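Local structure of epoxide hydrolase (Aspergillus niger, 3G02) at the interface of chains A and B. The protein catalyses the enantioselective hydrolysis of epoxides, being a directed-evolution variant of an alpha/beta-hydrolase-fold epoxide hydrolase. Residues are numbered along the deposited sequence; one frame, centred on the assembly and turned at random. Chains: chain A/B, Epoxide hydrolase.

The interface of chains A and B. Residues chain A 39-40, 266-267, 269-270, 273, 276-277; chain B 266-267, 269-270, 273.
The end of helix 260-268, the turn 269-270 and the start of helix 271-284 meet their twins here across a two-fold axis, joined by A:Ser39 and A:Lys40 from the segment after helix 26-38. Near the axis A:Val266 and B:Val266 meet tip to tip, their side chains crossing at about a right angle. In each, CG1 lies anti to the backbone N (chi1 166°), which carries it to its twin; the two CG1 methyls stand 3.3 Å apart, tighter than ordinary van der Waals contact. The other branch, CG2, diverges from CB and lies beside the backbone N, anti to the carbonyl carbon: in B:Val266 it rests 3.8 Å from CB of A:Ala276 and beside the carbonyl O of A:Ala273. A beta-branched side chain thus serves two neighbours at once. Obliquely to this pair, CD2 of A:Leu267 touches CG1 of B:Val266, while CG of the same leucine lies over one face of the A:Trp277 ring, toward the rim, tying the contact to the packing within chain A.

Polar groups flank the valines. A:Ser269 OG takes the crowded position between backbone N and carbonyl carbon (chi1 70°) and turns back on its own chain, donating to A:Val266 O at 2.7 Å, which probably eases its burial against a methyl: A:Ser269 OG lies 3.4 Å from CB of B:Ala273, whose small side chain permits this close approach. A:Ser270 OG, anti to the backbone N, hydrogen-bonds A:Ser39 OG at 2.6 Å; independently, A:Ser270 CB packs 3.9 Å from CB of B:Ser270. Alongside, the backbone N of A:Lys40 donates to a lone pair of B:Ser269 O at 3.2 Å, nearly straight (168° at H), a link independent of the lysine side chain. The patch, whose centre lies about 18 Å from the predicted proton donor A:Tyr315, probably helps hold the two subunits together as a dimer.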
ATOM      1  N   SER A  39      11.653  -2.721 -16.686  0.50 14.21           N
ATOM      2  CA  SER A  39      10.553  -3.017 -15.767  0.50 14.00           C
ATOM      3  C   SER A  39       9.625  -4.105 -16.289  0.50 13.82           C
ATOM      4  O   SER A  39       9.284  -4.139 -17.471  0.50 13.88           O
ATOM      5  CB  SER A  39       9.735  -1.754 -15.493  0.50 13.85           C
ATOM      6  OG  SER A  39      10.499  -0.771 -14.822  0.50 13.77           O
ATOM      7  N   LYS A  40       9.215  -4.993 -15.391  0.50 13.59           N
ATOM      8  CA  LYS A  40       8.261  -6.038 -15.730  0.50 13.52           C
ATOM      9  C   LYS A  40       6.843  -5.585 -15.387  0.50 13.52           C
ATOM     10  O   LYS A  40       6.652  -4.598 -14.676  0.50 13.50           O
ATOM     11  CB  LYS A  40       8.586  -7.332 -14.969  0.50 13.60           C
ATOM     12  CG  LYS A  40      10.027  -7.832 -15.095  0.50 13.80           C
ATOM     13  CD  LYS A  40      10.339  -8.332 -16.503  0.50 14.84           C
ATOM     14  CE  LYS A  40      11.650  -9.101 -16.534  0.50 15.77           C
ATOM     15  NZ  LYS A  40      12.163  -9.275 -17.920  0.50 17.08           N
ATOM     16  N   VAL A 266       9.747   1.055  -2.361  1.00  7.17           N
ATOM     17  CA  VAL A 266       8.996   0.303  -3.364  1.00  6.80           C
ATOM     18  C   VAL A 266       8.787   1.117  -4.660  1.00  6.71           C
ATOM     19  O   VAL A 266       9.096   0.649  -5.756  1.00  6.82           O
ATOM     20  CB  VAL A 266       7.644  -0.200  -2.781  1.00  6.60           C
ATOM     21  CG1 VAL A 266       6.697  -0.680  -3.875  1.00  6.59           C
ATOM     22  CG2 VAL A 266       7.891  -1.304  -1.769  1.00  6.66           C
ATOM     23  N   LEU A 267       8.270   2.335  -4.536  1.00  6.85           N
ATOM     24  CA  LEU A 267       7.969   3.141  -5.724  1.00  7.36           C
ATOM     25  C   LEU A 267       9.189   3.800  -6.365  1.00  7.95           C
ATOM     26  O   LEU A 267       9.151   4.170  -7.545  1.00  9.41           O
ATOM     27  CB  LEU A 267       6.894   4.185  -5.415  1.00  7.27           C
ATOM     28  CG  LEU A 267       5.577   3.629  -4.866  1.00  7.03           C
ATOM     29  CD1 LEU A 267       4.589   4.748  -4.817  1.00  7.71           C
ATOM     30  CD2 LEU A 267       5.029   2.468  -5.694  1.00  7.71           C
ATOM     31  N   SER A 269      11.928   2.131  -6.793  1.00  8.67           N
ATOM     32  CA  SER A 269      12.687   1.044  -7.422  1.00  8.75           C
ATOM     33  C   SER A 269      12.533   0.989  -8.937  1.00  8.89           C
ATOM     34  O   SER A 269      13.478   0.636  -9.648  1.00  9.66           O
ATOM     35  CB  SER A 269      12.316  -0.304  -6.797  1.00  8.50           C
ATOM     36  OG  SER A 269      11.004  -0.691  -7.147  1.00  9.31           O
ATOM     37  N   SER A 270      11.344   1.336  -9.419  1.00  8.89           N
ATOM     38  CA  SER A 270      11.000   1.224 -10.832  1.00  8.39           C
ATOM     39  C   SER A 270      10.002   2.308 -11.210  1.00  8.48           C
ATOM     40  O   SER A 270       9.054   2.569 -10.460  1.00  8.20           O
ATOM     41  CB  SER A 270      10.391  -0.148 -11.128  1.00  8.68           C
ATOM     42  OG  SER A 270       9.705  -0.150 -12.371  1.00  9.14           O
ATOM     43  N   ALA A 273       6.476   0.923 -11.237  1.00  6.99           N
ATOM     44  CA  ALA A 273       5.868   0.887  -9.903  1.00  6.52           C
ATOM     45  C   ALA A 273       5.232   2.235  -9.580  1.00  6.37           C
ATOM     46  O   ALA A 273       4.077   2.300  -9.161  1.00  6.52           O
ATOM     47  CB  ALA A 273       6.895   0.514  -8.838  1.00  6.61           C
ATOM     48  N   ALA A 276       2.072   2.870 -11.755  1.00  5.74           N
ATOM     49  CA  ALA A 276       0.906   2.100 -11.324  1.00  5.36           C
ATOM     50  C   ALA A 276       0.243   2.723 -10.092  1.00  5.46           C
ATOM     51  O   ALA A 276      -0.977   2.915 -10.060  1.00  6.09           O
ATOM     52  CB  ALA A 276       1.283   0.649 -11.060  1.00  5.24           C
ATOM     53  N   TRP A 277       1.057   3.045  -9.088  1.00  5.38           N
ATOM     54  CA  TRP A 277       0.547   3.567  -7.822  1.00  5.24           C
ATOM     55  C   TRP A 277      -0.095   4.941  -7.990  1.00  5.65           C
ATOM     56  O   TRP A 277      -1.200   5.187  -7.489  1.00  6.05           O
ATOM     57  CB  TRP A 277       1.695   3.643  -6.828  1.00  5.22           C
ATOM     58  CG  TRP A 277       1.339   3.989  -5.402  1.00  5.29           C
ATOM     59  CD1 TRP A 277       1.313   5.237  -4.839  1.00  5.28           C
ATOM     60  CD2 TRP A 277       1.024   3.067  -4.347  1.00  5.24           C
ATOM     61  NE1 TRP A 277       0.996   5.148  -3.501  1.00  5.25           N
ATOM     62  CE2 TRP A 277       0.814   3.831  -3.173  1.00  4.57           C
ATOM     63  CE3 TRP A 277       0.900   1.674  -4.277  1.00  4.94           C
ATOM     64  CZ2 TRP A 277       0.486   3.244  -1.946  1.00  4.98           C
ATOM     65  CZ3 TRP A 277       0.565   1.090  -3.057  1.00  5.61           C
ATOM     66  CH2 TRP A 277       0.357   1.877  -1.911  1.00  4.51           C
TER
ATOM     67  N   VAL B 266       2.783  -3.230  -9.110  1.00  6.62           N
ATOM     68  CA  VAL B 266       3.859  -2.523  -8.423  1.00  6.67           C
ATOM     69  C   VAL B 266       4.980  -3.478  -8.011  1.00  6.46           C
ATOM     70  O   VAL B 266       6.152  -3.220  -8.278  1.00  6.85           O
ATOM     71  CB  VAL B 266       3.322  -1.741  -7.197  1.00  6.62           C
ATOM     72  CG1 VAL B 266       4.455  -1.277  -6.284  1.00  7.00           C
ATOM     73  CG2 VAL B 266       2.485  -0.555  -7.661  1.00  6.23           C
ATOM     74  N   LEU B 267       4.623  -4.602  -7.392  1.00  6.28           N
ATOM     75  CA  LEU B 267       5.648  -5.512  -6.874  1.00  6.79           C
ATOM     76  C   LEU B 267       6.201  -6.472  -7.921  1.00  7.37           C
ATOM     77  O   LEU B 267       7.217  -7.127  -7.685  1.00  8.49           O
ATOM     78  CB  LEU B 267       5.144  -6.285  -5.658  1.00  7.04           C
ATOM     79  CG  LEU B 267       4.634  -5.449  -4.484  1.00  6.14           C
ATOM     80  CD1 LEU B 267       4.342  -6.367  -3.334  1.00  7.23           C
ATOM     81  CD2 LEU B 267       5.637  -4.377  -4.048  1.00  7.29           C
ATOM     82  N   SER B 269       7.063  -5.249 -10.827  1.00  7.81           N
ATOM     83  CA  SER B 269       7.877  -4.387 -11.687  1.00  8.29           C
ATOM     84  C   SER B 269       9.375  -4.523 -11.436  1.00  8.50           C
ATOM     85  O   SER B 269      10.178  -4.407 -12.362  1.00  9.09           O
ATOM     86  CB  SER B 269       7.440  -2.921 -11.549  1.00  7.88           C
ATOM     87  OG  SER B 269       7.818  -2.380 -10.295  1.00  8.88           O
ATOM     88  N   SER B 270       9.736  -4.768 -10.181  1.00  8.42           N
ATOM     89  CA  SER B 270      11.126  -4.805  -9.755  1.00  8.68           C
ATOM     90  C   SER B 270      11.274  -5.742  -8.567  1.00  8.57           C
ATOM     91  O   SER B 270      10.429  -5.734  -7.669  1.00  8.82           O
ATOM     92  CB  SER B 270      11.590  -3.405  -9.350  1.00  8.55           C
ATOM     93  OG  SER B 270      12.755  -3.479  -8.544  1.00  9.61           O
ATOM     94  N   ALA B 273      11.351  -3.860  -5.294  1.00  6.97           N
ATOM     95  CA  ALA B 273      10.004  -3.544  -4.801  1.00  6.09           C
ATOM     96  C   ALA B 273       9.456  -4.704  -3.972  1.00  6.13           C
ATOM     97  O   ALA B 273       8.960  -4.515  -2.854  1.00  6.17           O
ATOM     98  CB  ALA B 273       9.065  -3.231  -5.957  1.00  5.99           C
TER